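Long-range contacts in D-alanyl-D-alanine carboxypeptidase (Enterococcus faecalis V583, PDB 5ZHF), which cleaves the C-terminal D-alanine from peptidoglycan-derived pentapeptides as a zinc-dependent carboxypeptidase of the M15B family, an activity tied to vancomycin resistance: residues V46-I52 / G136-L142; A128-V132 / G186-W192; Y169-I174 / A202-H207; E40-I44 / R195-A201. Residues are numbered along the deposited sequence.

Contact 1. Residues V46-I52 / G136-L142. With ZN (zinc ion), chain C.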
# COMPACT_ATOMS: atom_id res chain seq x y z
N VAL A 46 -2.35 -7.75 -7.38
CA VAL A 46 -1.76 -8.64 -6.39
C VAL A 46 -2.65 -8.63 -5.15
O VAL A 46 -2.88 -7.58 -4.55
CB VAL A 46 -0.30 -8.26 -6.02
CG1 VAL A 46 0.22 -9.12 -4.88
CG2 VAL A 46 0.58 -8.42 -7.25
N ASN A 47 -3.13 -9.80 -4.78
CA ASN A 47 -3.96 -9.98 -3.61
C ASN A 47 -3.95 -11.45 -3.24
O ASN A 47 -3.20 -12.17 -3.79
CB ASN A 47 -5.36 -9.42 -3.77
CG ASN A 47 -6.20 -10.13 -4.82
OD1 ASN A 47 -5.90 -11.20 -5.27
ND2 ASN A 47 -7.26 -9.50 -5.18
N ARG A 48 -4.78 -11.89 -2.32
CA ARG A 48 -4.81 -13.33 -1.95
C ARG A 48 -5.15 -14.28 -3.12
O ARG A 48 -4.76 -15.40 -3.15
CB ARG A 48 -5.69 -13.53 -0.74
CG ARG A 48 -5.32 -12.55 0.34
CD ARG A 48 -5.81 -12.98 1.70
NE ARG A 48 -7.24 -12.84 1.90
CZ ARG A 48 -7.80 -11.81 2.51
NH1 ARG A 48 -9.12 -11.75 2.66
NH2 ARG A 48 -7.04 -10.87 2.99
N GLN A 49 -5.90 -13.79 -4.09
CA GLN A 49 -6.27 -14.59 -5.26
C GLN A 49 -5.35 -14.39 -6.48
O GLN A 49 -5.51 -15.02 -7.49
CB GLN A 49 -7.73 -14.28 -5.66
CG GLN A 49 -8.76 -14.67 -4.62
CD GLN A 49 -8.70 -13.84 -3.34
OE1 GLN A 49 -8.62 -14.35 -2.26
NE2 GLN A 49 -8.75 -12.55 -3.50
N ASN A 50 -4.37 -13.50 -6.35
CA ASN A 50 -3.50 -13.11 -7.42
C ASN A 50 -2.07 -12.92 -6.88
O ASN A 50 -1.66 -11.80 -6.62
CB ASN A 50 -4.03 -11.82 -8.06
CG ASN A 50 -5.36 -12.02 -8.78
OD1 ASN A 50 -6.44 -11.93 -8.19
ND2 ASN A 50 -5.27 -12.26 -10.07
N PRO A 51 -1.31 -14.03 -6.72
CA PRO A 51 0.06 -13.93 -6.26
C PRO A 51 0.95 -13.20 -7.25
O PRO A 51 0.63 -13.16 -8.44
CB PRO A 51 0.52 -15.39 -6.16
CG PRO A 51 -0.71 -16.19 -6.18
CD PRO A 51 -1.68 -15.43 -7.00
N ILE A 52 2.08 -12.69 -6.77
CA ILE A 52 3.08 -12.11 -7.68
C ILE A 52 3.58 -13.23 -8.58
O ILE A 52 3.86 -14.32 -8.08
CB ILE A 52 4.25 -11.47 -6.92
CG1 ILE A 52 3.72 -10.22 -6.22
CG2 ILE A 52 5.37 -11.04 -7.86
CD1 ILE A 52 4.75 -9.50 -5.42
N GLY A 136 4.17 -13.50 -0.99
CA GLY A 136 3.75 -13.73 -2.36
C GLY A 136 2.49 -13.02 -2.77
O GLY A 136 2.18 -12.98 -3.96
N THR A 137 1.73 -12.47 -1.81
CA THR A 137 0.48 -11.81 -2.09
C THR A 137 0.44 -10.37 -1.59
O THR A 137 -0.63 -9.78 -1.59
CB THR A 137 -0.72 -12.59 -1.50
OG1 THR A 137 -0.67 -12.58 -0.07
CG2 THR A 137 -0.70 -14.02 -1.99
N SER A 138 1.60 -9.80 -1.22
CA SER A 138 1.66 -8.40 -0.79
C SER A 138 2.05 -7.51 -1.96
O SER A 138 3.01 -7.81 -2.65
CB SER A 138 2.72 -8.18 0.28
OG SER A 138 2.74 -6.80 0.64
N GLU A 139 1.36 -6.38 -2.11
CA GLU A 139 1.80 -5.37 -3.03
C GLU A 139 3.18 -4.84 -2.68
O GLU A 139 3.85 -4.29 -3.53
CB GLU A 139 0.85 -4.18 -3.06
CG GLU A 139 -0.50 -4.45 -3.66
CD GLU A 139 -1.31 -3.19 -3.82
OE1 GLU A 139 -1.19 -2.24 -3.00
OE2 GLU A 139 -2.09 -3.13 -4.79
N HIS A 140 3.60 -4.95 -1.42
CA HIS A 140 4.93 -4.49 -1.08
C HIS A 140 6.02 -5.25 -1.81
O HIS A 140 7.09 -4.72 -2.03
CB HIS A 140 5.17 -4.50 0.42
CG HIS A 140 4.44 -3.41 1.14
ND1 HIS A 140 4.96 -2.14 1.28
CD2 HIS A 140 3.22 -3.39 1.74
CE1 HIS A 140 4.09 -1.39 1.93
NE2 HIS A 140 3.03 -2.12 2.23
N GLN A 141 5.73 -6.47 -2.21
CA GLN A 141 6.70 -7.24 -2.97
C GLN A 141 6.78 -6.85 -4.46
O GLN A 141 7.65 -7.34 -5.18
CB GLN A 141 6.42 -8.72 -2.79
CG GLN A 141 6.53 -9.18 -1.35
CD GLN A 141 6.13 -10.62 -1.18
OE1 GLN A 141 4.99 -10.91 -0.78
NE2 GLN A 141 7.05 -11.54 -1.54
N LEU A 142 5.89 -5.97 -4.91
CA LEU A 142 6.00 -5.40 -6.26
C LEU A 142 6.96 -4.25 -6.35
O LEU A 142 7.48 -3.96 -7.44
CB LEU A 142 4.65 -4.89 -6.75
CG LEU A 142 3.54 -5.90 -6.98
CD1 LEU A 142 2.19 -5.21 -7.09
CD2 LEU A 142 3.87 -6.72 -8.21
ZN ZN C . 1.28 -1.54 3.24
O HOH W 1 -3.11 -5.39 -5.97
O HOH W 2 0.19 -2.35 4.99
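Ile52 lays its side chain over the 3-10 turn at 139-141. Its CD1 sits 3.2 Å from Gln141 CB and 3.7 Å from Ser138 O. Val46 packs on both ends of the same segment: CG1 is 3.5 Å from Thr137 O, and CG2 is 3.6 Å from Leu142 CD1. Ile52 shares Leu142, with CG1 4.0 Å from Leu142 CD2. The one direct hydrogen bond between the segments is Ile52 N to Gly136 O, 2.8 Å and nearly straight. Water 1 accepts from Val46 N (2.9 Å) and donates to Glu139 OE2 (2.7 Å). Glu139 OE1 is hydrogen-bonded to His193, a zinc ligand. The covered segment belongs to the active site of this M15B peptidase. Ser138, a substrate-binding residue, forms an ST turn with His140 N. The CA-to-CB bond of His140 points away from segment 46-52, and its NE2 binds the zinc at 2.1 Å, alongside Asp147 and His193. The segments thus meet mainly through apolar packing, while Glu139 and His140 give polar groups to the zinc site.

Contact 2. Residues A128-V132 / G186-W192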
# COMPACT_ATOMS: atom_id res chain seq x y z
N ALA A 128 -4.75 -12.03 11.34
CA ALA A 128 -3.59 -11.27 10.87
C ALA A 128 -3.65 -10.97 9.37
O ALA A 128 -3.18 -9.92 8.93
CB ALA A 128 -2.30 -12.00 11.19
N GLU A 129 -4.22 -11.90 8.60
CA GLU A 129 -4.29 -11.78 7.14
C GLU A 129 -5.18 -10.61 6.67
O GLU A 129 -4.99 -10.11 5.56
CB GLU A 129 -4.76 -13.12 6.54
CG GLU A 129 -4.49 -13.29 5.06
CD GLU A 129 -4.44 -14.75 4.61
OE1 GLU A 129 -4.56 -15.66 5.46
OE2 GLU A 129 -4.27 -14.98 3.39
N THR A 130 -6.11 -10.16 7.50
CA THR A 130 -6.91 -8.96 7.20
C THR A 130 -6.08 -7.68 7.24
O THR A 130 -6.57 -6.64 6.83
CB THR A 130 -8.13 -8.78 8.14
OG1 THR A 130 -7.69 -8.53 9.49
CG2 THR A 130 -9.04 -10.00 8.11
N TRP A 131 -4.84 -7.77 7.76
CA TRP A 131 -3.88 -6.67 7.83
C TRP A 131 -2.61 -6.85 7.03
O TRP A 131 -2.13 -5.90 6.41
CB TRP A 131 -3.46 -6.43 9.29
CG TRP A 131 -4.60 -6.05 10.20
CD1 TRP A 131 -5.24 -6.86 11.08
CD2 TRP A 131 -5.23 -4.76 10.31
NE1 TRP A 131 -6.22 -6.17 11.74
CE2 TRP A 131 -6.25 -4.88 11.28
CE3 TRP A 131 -5.05 -3.53 9.67
CZ2 TRP A 131 -7.07 -3.80 11.65
CZ3 TRP A 131 -5.87 -2.46 10.02
CH2 TRP A 131 -6.87 -2.61 11.01
N VAL A 132 -2.03 -8.05 7.06
CA VAL A 132 -0.72 -8.32 6.47
C VAL A 132 -0.88 -9.54 5.58
O VAL A 132 -1.33 -10.59 6.04
CB VAL A 132 0.35 -8.62 7.54
CG1 VAL A 132 1.72 -8.85 6.90
CG2 VAL A 132 0.43 -7.49 8.58
N GLY A 186 -10.69 -7.69 0.90
CA GLY A 186 -10.28 -8.60 1.94
C GLY A 186 -9.33 -8.01 2.97
O GLY A 186 -8.77 -8.76 3.78
N VAL A 187 -9.18 -6.69 2.99
CA VAL A 187 -8.19 -6.04 3.83
C VAL A 187 -8.87 -4.93 4.63
O VAL A 187 -9.71 -4.20 4.11
CB VAL A 187 -7.03 -5.48 2.96
CG1 VAL A 187 -5.97 -4.81 3.83
CG2 VAL A 187 -6.41 -6.61 2.13
N SER A 188 -8.47 -4.81 5.90
CA SER A 188 -8.97 -3.78 6.79
C SER A 188 -8.53 -2.38 6.36
O SER A 188 -7.69 -2.22 5.47
CB SER A 188 -8.49 -4.05 8.22
OG SER A 188 -8.82 -5.37 8.64
N ASN A 189 -9.10 -1.37 7.00
CA ASN A 189 -8.78 0.02 6.71
C ASN A 189 -7.31 0.30 7.05
O ASN A 189 -6.94 0.30 8.21
CB ASN A 189 -9.73 0.93 7.51
CG ASN A 189 -9.41 2.41 7.37
OD1 ASN A 189 -8.90 2.85 6.36
ND2 ASN A 189 -9.75 3.19 8.39
N GLU A 190 -6.49 0.51 6.02
CA GLU A 190 -5.07 0.81 6.17
C GLU A 190 -4.78 2.15 5.50
O GLU A 190 -4.34 2.22 4.36
CB GLU A 190 -4.23 -0.32 5.54
CG GLU A 190 -4.47 -1.64 6.28
CD GLU A 190 -3.54 -2.74 5.86
OE1 GLU A 190 -3.03 -2.72 4.71
OE2 GLU A 190 -3.34 -3.64 6.68
N PRO A 191 -5.07 3.27 6.22
CA PRO A 191 -5.00 4.59 5.59
C PRO A 191 -3.60 5.07 5.22
O PRO A 191 -3.45 6.12 4.60
CB PRO A 191 -5.63 5.52 6.65
CG PRO A 191 -5.42 4.81 7.93
CD PRO A 191 -5.59 3.35 7.60
N TRP A 192 -2.59 4.28 5.62
CA TRP A 192 -1.18 4.47 5.24
C TRP A 192 -0.78 3.82 3.90
O TRP A 192 0.24 4.21 3.34
CB TRP A 192 -0.26 3.89 6.33
CG TRP A 192 -0.60 2.51 6.72
CD1 TRP A 192 -0.18 1.35 6.13
CD2 TRP A 192 -1.47 2.11 7.79
NE1 TRP A 192 -0.73 0.28 6.75
CE2 TRP A 192 -1.53 0.71 7.78
CE3 TRP A 192 -2.20 2.80 8.75
CZ2 TRP A 192 -2.28 -0.02 8.71
CZ3 TRP A 192 -2.96 2.08 9.67
CH2 TRP A 192 -2.97 0.69 9.65
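Gly186 leaves the preceding helix with positive phi, and its carbonyl O lies 3.9 Å from Thr130 CA. The same oxygen accepts a hydrogen bond from Arg48. The CA atoms of Val187 and Thr130 are the nearest pair, 4.6 Å apart, and Val187 CA makes a CA-H...O contact with Thr130 O at 3.5 Å. Ser188 makes the main polar link: its N donates to Thr130 O at 2.8 Å in an almost linear bond, and its OG donates to the same oxygen at 3.2 Å. Ser188 CB lies over the six-membered ring of Trp131, 3.5 Å from the centroid, as a CH-pi contact. These two loops line the active site of the M15 peptidase fold, where Trp131 and Val132 bind substrate. Asn189 O approaches the edge of the Trp131 ring, 3.5 Å from CZ3. Glu190, the probable proton donor and acceptor in catalysis, brings OE2 to 2.6 Å from Trp131 O. So short a distance is consistent with a carboxylic acid that holds a proton. Trp192 meets Trp131 obliquely, CH2 to CZ3 at 4.3 Å, and also touches Asp147 of the zinc site.

Contact 3. Residues Y169-I174 / A202-H207; sequences YRFGFI and ATKIYH
Residues 169-171 end a 3-10 segment, closed by Gly172 N to Tyr169 O at 3.1 Å. Gly172 (phi/psi 90°/10°) turns the chain into a strand, with Phe173 at -110°/143° and Ile174 at -116°/149°. Residues 202-207 are alpha helix. The CA atoms of Tyr169 and Ala202 are nearest, 4.9 Å apart. Ala202 is the small bump: its CB fits the hollow between Tyr169 CB (4.0 Å), Gly172 C (3.8 Å) and Ile174 CG2 (3.7 Å). Tyr169, chi1 p and chi2 near -86°, places its ring beside Thr203, Tyr206 and His207. One face takes Tyr206 (chi1 t, chi2 81°) in an offset stack, centroids 4.1 Å apart and planes at 10°; CD1 of Tyr169 is 3.5 Å from CG of Tyr206. Helix 199-208 packs beside the edge strand 173-175 of the four-stranded antiparallel sheet and against the 3-10 turn that leads into it. Thr203 OG1 sits at the edge of the Tyr169 ring, 3.7 Å from CD2, and bonds to Ile199 O. His207, chi1 m, joins the aromatic cluster obliquely, NE2 4.4 Å from Tyr169 CE2. On the strand, Ile174 (chi1 p, chi2 t) meets Ile205 (chi1 m, chi2 t), CD1 to CD1 at 4.0 Å.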
# COMPACT_ATOMS: atom_id res chain seq x y z
N TYR A 169 -4.23 10.65 -5.81
CA TYR A 169 -4.59 10.24 -7.18
C TYR A 169 -4.01 11.15 -8.24
O TYR A 169 -3.70 10.71 -9.34
CB TYR A 169 -6.12 10.15 -7.34
CG TYR A 169 -6.81 11.49 -7.33
CD1 TYR A 169 -7.19 12.09 -6.14
CD2 TYR A 169 -7.06 12.18 -8.53
CE1 TYR A 169 -7.80 13.33 -6.13
CE2 TYR A 169 -7.68 13.42 -8.53
CZ TYR A 169 -8.05 14.00 -7.32
OH TYR A 169 -8.67 15.26 -7.27
N ARG A 170 -3.80 12.42 -7.90
CA ARG A 170 -3.18 13.38 -8.81
C ARG A 170 -1.74 12.99 -9.22
O ARG A 170 -1.22 13.47 -10.22
CB ARG A 170 -3.23 14.79 -8.19
CG ARG A 170 -4.65 15.30 -7.94
CD ARG A 170 -4.73 16.79 -7.63
NE ARG A 170 -4.10 17.13 -6.35
CZ ARG A 170 -2.93 17.76 -6.18
NH1 ARG A 170 -2.21 18.17 -7.22
NH2 ARG A 170 -2.48 18.01 -4.95
N PHE A 171 -1.11 12.10 -8.43
CA PHE A 171 0.25 11.61 -8.64
C PHE A 171 0.29 10.13 -8.97
O PHE A 171 1.37 9.54 -9.04
CB PHE A 171 1.08 11.92 -7.41
CG PHE A 171 0.96 13.33 -6.99
CD1 PHE A 171 1.71 14.31 -7.62
CD2 PHE A 171 0.04 13.71 -6.03
CE1 PHE A 171 1.56 15.66 -7.28
CE2 PHE A 171 -0.12 15.04 -5.69
CZ PHE A 171 0.66 16.01 -6.30
N GLY A 172 -0.88 9.54 -9.24
CA GLY A 172 -0.96 8.17 -9.68
C GLY A 172 -1.08 7.13 -8.58
O GLY A 172 -0.94 5.95 -8.84
N PHE A 173 -1.30 7.55 -7.33
CA PHE A 173 -1.42 6.62 -6.23
C PHE A 173 -2.86 6.56 -5.70
O PHE A 173 -3.54 7.58 -5.62
CB PHE A 173 -0.51 7.03 -5.06
CG PHE A 173 0.95 6.92 -5.35
CD1 PHE A 173 1.62 7.93 -6.01
CD2 PHE A 173 1.67 5.80 -4.93
CE1 PHE A 173 2.98 7.82 -6.26
CE2 PHE A 173 3.04 5.68 -5.18
CZ PHE A 173 3.68 6.70 -5.84
N ILE A 174 -3.30 5.37 -5.31
CA ILE A 174 -4.61 5.17 -4.71
C ILE A 174 -4.52 4.67 -3.28
O ILE A 174 -3.57 3.94 -2.90
CB ILE A 174 -5.51 4.22 -5.55
CG1 ILE A 174 -4.87 2.82 -5.69
CG2 ILE A 174 -5.75 4.82 -6.91
CD1 ILE A 174 -5.70 1.82 -6.49
N ALA A 202 -5.76 6.10 -11.52
CA ALA A 202 -5.98 6.59 -10.15
C ALA A 202 -7.10 7.62 -10.08
O ALA A 202 -7.91 7.61 -9.17
CB ALA A 202 -4.70 7.19 -9.57
N THR A 203 -7.14 8.49 -11.08
CA THR A 203 -8.12 9.55 -11.12
C THR A 203 -9.52 8.99 -11.31
O THR A 203 -10.46 9.44 -10.66
CB THR A 203 -7.77 10.57 -12.22
OG1 THR A 203 -6.43 11.07 -12.01
CG2 THR A 203 -8.78 11.70 -12.24
N LYS A 204 -9.65 8.00 -12.20
CA LYS A 204 -10.94 7.32 -12.40
C LYS A 204 -11.37 6.57 -11.15
O LYS A 204 -12.53 6.66 -10.72
CB LYS A 204 -10.87 6.36 -13.59
CG LYS A 204 -10.70 7.05 -14.93
CD LYS A 204 -10.59 6.07 -16.09
CE LYS A 204 -10.76 6.78 -17.43
NZ LYS A 204 -10.14 6.04 -18.56
N ILE A 205 -10.44 5.85 -10.54
CA ILE A 205 -10.74 5.11 -9.30
C ILE A 205 -11.24 6.06 -8.21
O ILE A 205 -12.21 5.77 -7.50
CB ILE A 205 -9.51 4.27 -8.86
CG1 ILE A 205 -9.34 3.08 -9.83
CG2 ILE A 205 -9.67 3.75 -7.44
CD1 ILE A 205 -8.00 2.39 -9.77
N TYR A 206 -10.57 7.19 -8.08
CA TYR A 206 -10.91 8.16 -7.07
C TYR A 206 -12.28 8.78 -7.33
O TYR A 206 -13.11 8.81 -6.43
CB TYR A 206 -9.86 9.26 -7.01
CG TYR A 206 -10.22 10.33 -6.01
CD1 TYR A 206 -9.98 10.15 -4.65
CD2 TYR A 206 -10.83 11.52 -6.42
CE1 TYR A 206 -10.31 11.12 -3.73
CE2 TYR A 206 -11.17 12.50 -5.50
CZ TYR A 206 -10.90 12.30 -4.16
OH TYR A 206 -11.24 13.25 -3.23
N HIS A 207 -12.51 9.25 -8.55
CA HIS A 207 -13.80 9.89 -8.89
C HIS A 207 -14.99 8.94 -8.78
O HIS A 207 -16.07 9.36 -8.38
CB HIS A 207 -13.74 10.56 -10.26
CG HIS A 207 -12.94 11.84 -10.27
ND1 HIS A 207 -13.10 12.83 -9.32
CD2 HIS A 207 -11.98 12.29 -11.11
CE1 HIS A 207 -12.27 13.82 -9.57
NE2 HIS A 207 -11.58 13.52 -10.65

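Contact 4. Residues E40-I44 / R195-A201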
# COMPACT_ATOMS: atom_id res chain seq x y z
N GLU A 40 -1.75 -3.36 -18.73
CA GLU A 40 -0.71 -2.32 -18.42
C GLU A 40 0.06 -2.68 -17.14
O GLU A 40 -0.51 -3.16 -16.16
CB GLU A 40 -1.31 -0.91 -18.36
CG GLU A 40 -0.34 0.21 -18.00
CD GLU A 40 -0.51 1.44 -18.87
OE1 GLU A 40 -1.54 2.14 -18.75
OE2 GLU A 40 0.41 1.72 -19.67
N TRP A 41 1.37 -2.46 -17.19
CA TRP A 41 2.29 -2.84 -16.12
C TRP A 41 1.85 -2.31 -14.75
O TRP A 41 1.96 -3.02 -13.78
CB TRP A 41 3.72 -2.36 -16.42
CG TRP A 41 3.86 -0.89 -16.35
CD1 TRP A 41 3.57 0.00 -17.32
CD2 TRP A 41 4.30 -0.12 -15.23
NE1 TRP A 41 3.78 1.27 -16.89
CE2 TRP A 41 4.23 1.23 -15.59
CE3 TRP A 41 4.73 -0.46 -13.94
CZ2 TRP A 41 4.60 2.27 -14.73
CZ3 TRP A 41 5.09 0.58 -13.08
CH2 TRP A 41 5.01 1.91 -13.48
N SER A 42 1.30 -1.10 -14.72
CA SER A 42 1.01 -0.42 -13.43
C SER A 42 -0.33 -0.88 -12.85
O SER A 42 -0.70 -0.49 -11.74
CB SER A 42 1.04 1.09 -13.59
OG SER A 42 0.04 1.60 -14.46
N LEU A 43 -1.06 -1.68 -13.62
CA LEU A 43 -2.37 -2.16 -13.20
C LEU A 43 -2.35 -3.62 -12.73
O LEU A 43 -3.42 -4.21 -12.51
CB LEU A 43 -3.38 -1.99 -14.33
CG LEU A 43 -3.90 -0.58 -14.58
CD1 LEU A 43 -4.86 -0.62 -15.76
CD2 LEU A 43 -4.58 -0.01 -13.34
N ILE A 44 -1.16 -4.20 -12.56
CA ILE A 44 -1.04 -5.55 -12.06
C ILE A 44 -1.79 -5.76 -10.73
O ILE A 44 -1.70 -4.93 -9.83
CB ILE A 44 0.44 -6.00 -11.96
CG1 ILE A 44 0.49 -7.51 -11.66
CG2 ILE A 44 1.23 -5.18 -10.95
CD1 ILE A 44 1.89 -8.11 -11.75
N ARG A 195 -0.86 2.66 -3.35
CA ARG A 195 -0.45 1.81 -4.48
C ARG A 195 -0.38 2.67 -5.72
O ARG A 195 -1.33 3.41 -6.02
CB ARG A 195 -1.47 0.68 -4.67
CG ARG A 195 -1.46 -0.04 -6.02
CD ARG A 195 -0.15 -0.74 -6.34
NE ARG A 195 -0.17 -1.08 -7.75
CZ ARG A 195 -0.66 -2.18 -8.29
NH1 ARG A 195 -1.11 -3.19 -7.53
NH2 ARG A 195 -0.64 -2.31 -9.62
N TYR A 196 0.74 2.58 -6.44
CA TYR A 196 0.86 3.26 -7.71
C TYR A 196 0.15 2.46 -8.81
O TYR A 196 0.49 1.30 -9.05
CB TYR A 196 2.31 3.43 -8.12
CG TYR A 196 2.44 4.23 -9.40
CD1 TYR A 196 2.29 5.62 -9.40
CD2 TYR A 196 2.64 3.59 -10.63
CE1 TYR A 196 2.40 6.36 -10.57
CE2 TYR A 196 2.74 4.32 -11.81
CZ TYR A 196 2.62 5.69 -11.78
OH TYR A 196 2.75 6.42 -12.94
N VAL A 197 -0.80 3.12 -9.46
CA VAL A 197 -1.43 2.60 -10.69
C VAL A 197 -1.30 3.51 -11.92
O VAL A 197 -1.71 3.12 -13.04
CB VAL A 197 -2.91 2.29 -10.43
CG1 VAL A 197 -3.04 1.14 -9.46
CG2 VAL A 197 -3.67 3.52 -9.97
N GLY A 198 -0.79 4.73 -11.73
CA GLY A 198 -0.71 5.75 -12.77
C GLY A 198 -1.85 6.72 -12.66
O GLY A 198 -2.91 6.41 -12.11
N ILE A 199 -1.63 7.92 -13.19
CA ILE A 199 -2.55 9.03 -13.00
C ILE A 199 -3.91 8.76 -13.64
O ILE A 199 -4.93 9.02 -13.03
CB ILE A 199 -1.91 10.35 -13.50
CG1 ILE A 199 -0.73 10.74 -12.58
CG2 ILE A 199 -2.92 11.49 -13.52
CD1 ILE A 199 0.23 11.77 -13.12
N GLU A 200 -3.92 8.18 -14.84
CA GLU A 200 -5.18 7.90 -15.56
C GLU A 200 -6.12 7.02 -14.74
O GLU A 200 -7.26 7.39 -14.46
CB GLU A 200 -4.88 7.23 -16.91
CG GLU A 200 -6.09 6.99 -17.80
CD GLU A 200 -5.68 6.44 -19.16
OE1 GLU A 200 -5.91 5.24 -19.40
OE2 GLU A 200 -5.10 7.20 -19.96
N ALA A 201 -5.62 5.86 -14.32
CA ALA A 201 -6.43 4.93 -13.55
C ALA A 201 -6.75 5.49 -12.16
O ALA A 201 -7.86 5.34 -11.67
CB ALA A 201 -5.74 3.58 -13.43
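The guanidinium of Arg195 reads two backbone carbonyls of segment 40-44. NH2 donates to Ser42 O (2.8 Å) and to Ile44 O (2.8 Å), and NH1 also donates to Ile44 O (2.9 Å). Both oxygens lie near the plane of the group. Arg195 NE also donates to Tyr196 O at 2.8 Å, the carbonyl of the next residue. Ser42 also uses its side chain: OG donates to Val197 O at 2.7 Å. Around these bonds Val197 CA makes a CA-H...O contact with Ser42 O, 3.3 Å. Leu43 CD2 packs on Ala201 CB (3.8 Å) and Val197 CB (4.1 Å). Trp41 CH2 touches Tyr196 CE2 at 3.7 Å, but the six-membered rings are slid past each other, centroids 5.9 Å apart. The contact joins the first modelled residues to strand 193-196 and the start of helix 199-208. Gly198 is the N-cap of that helix. Arg195 NH1 also forms a salt bridge with Glu139, so one cation serves both the N-terminal carbonyls and an acid that hydrogen-bonds the zinc ligand His193.

Along the chain, contact 4 opens first, and its first segment is followed, after one residue, by that of contact 1. Contacts 1 and 2 both lie within the span that contact 4 closes. They alternate in sequence, touch, and have centres about 13 Å apart. Both bring loops to the catalytic centre. Contact 3 follows contact 1 in series and alternates with contact 2; its centre is about 20 Å from each. Contacts 3 and 4 also alternate. Their centres are about 9 Å apart, and they share helix 199-208 and the neighbouring strands 173-175 and 193-196. Contacts 1 and 4 touch, centres about 15 Å apart. Contacts 2 and 4, centres about 20 Å apart, lie on opposite sides of the chain's centre. The N-terminal segment thus connects the active-site loops with the sheet.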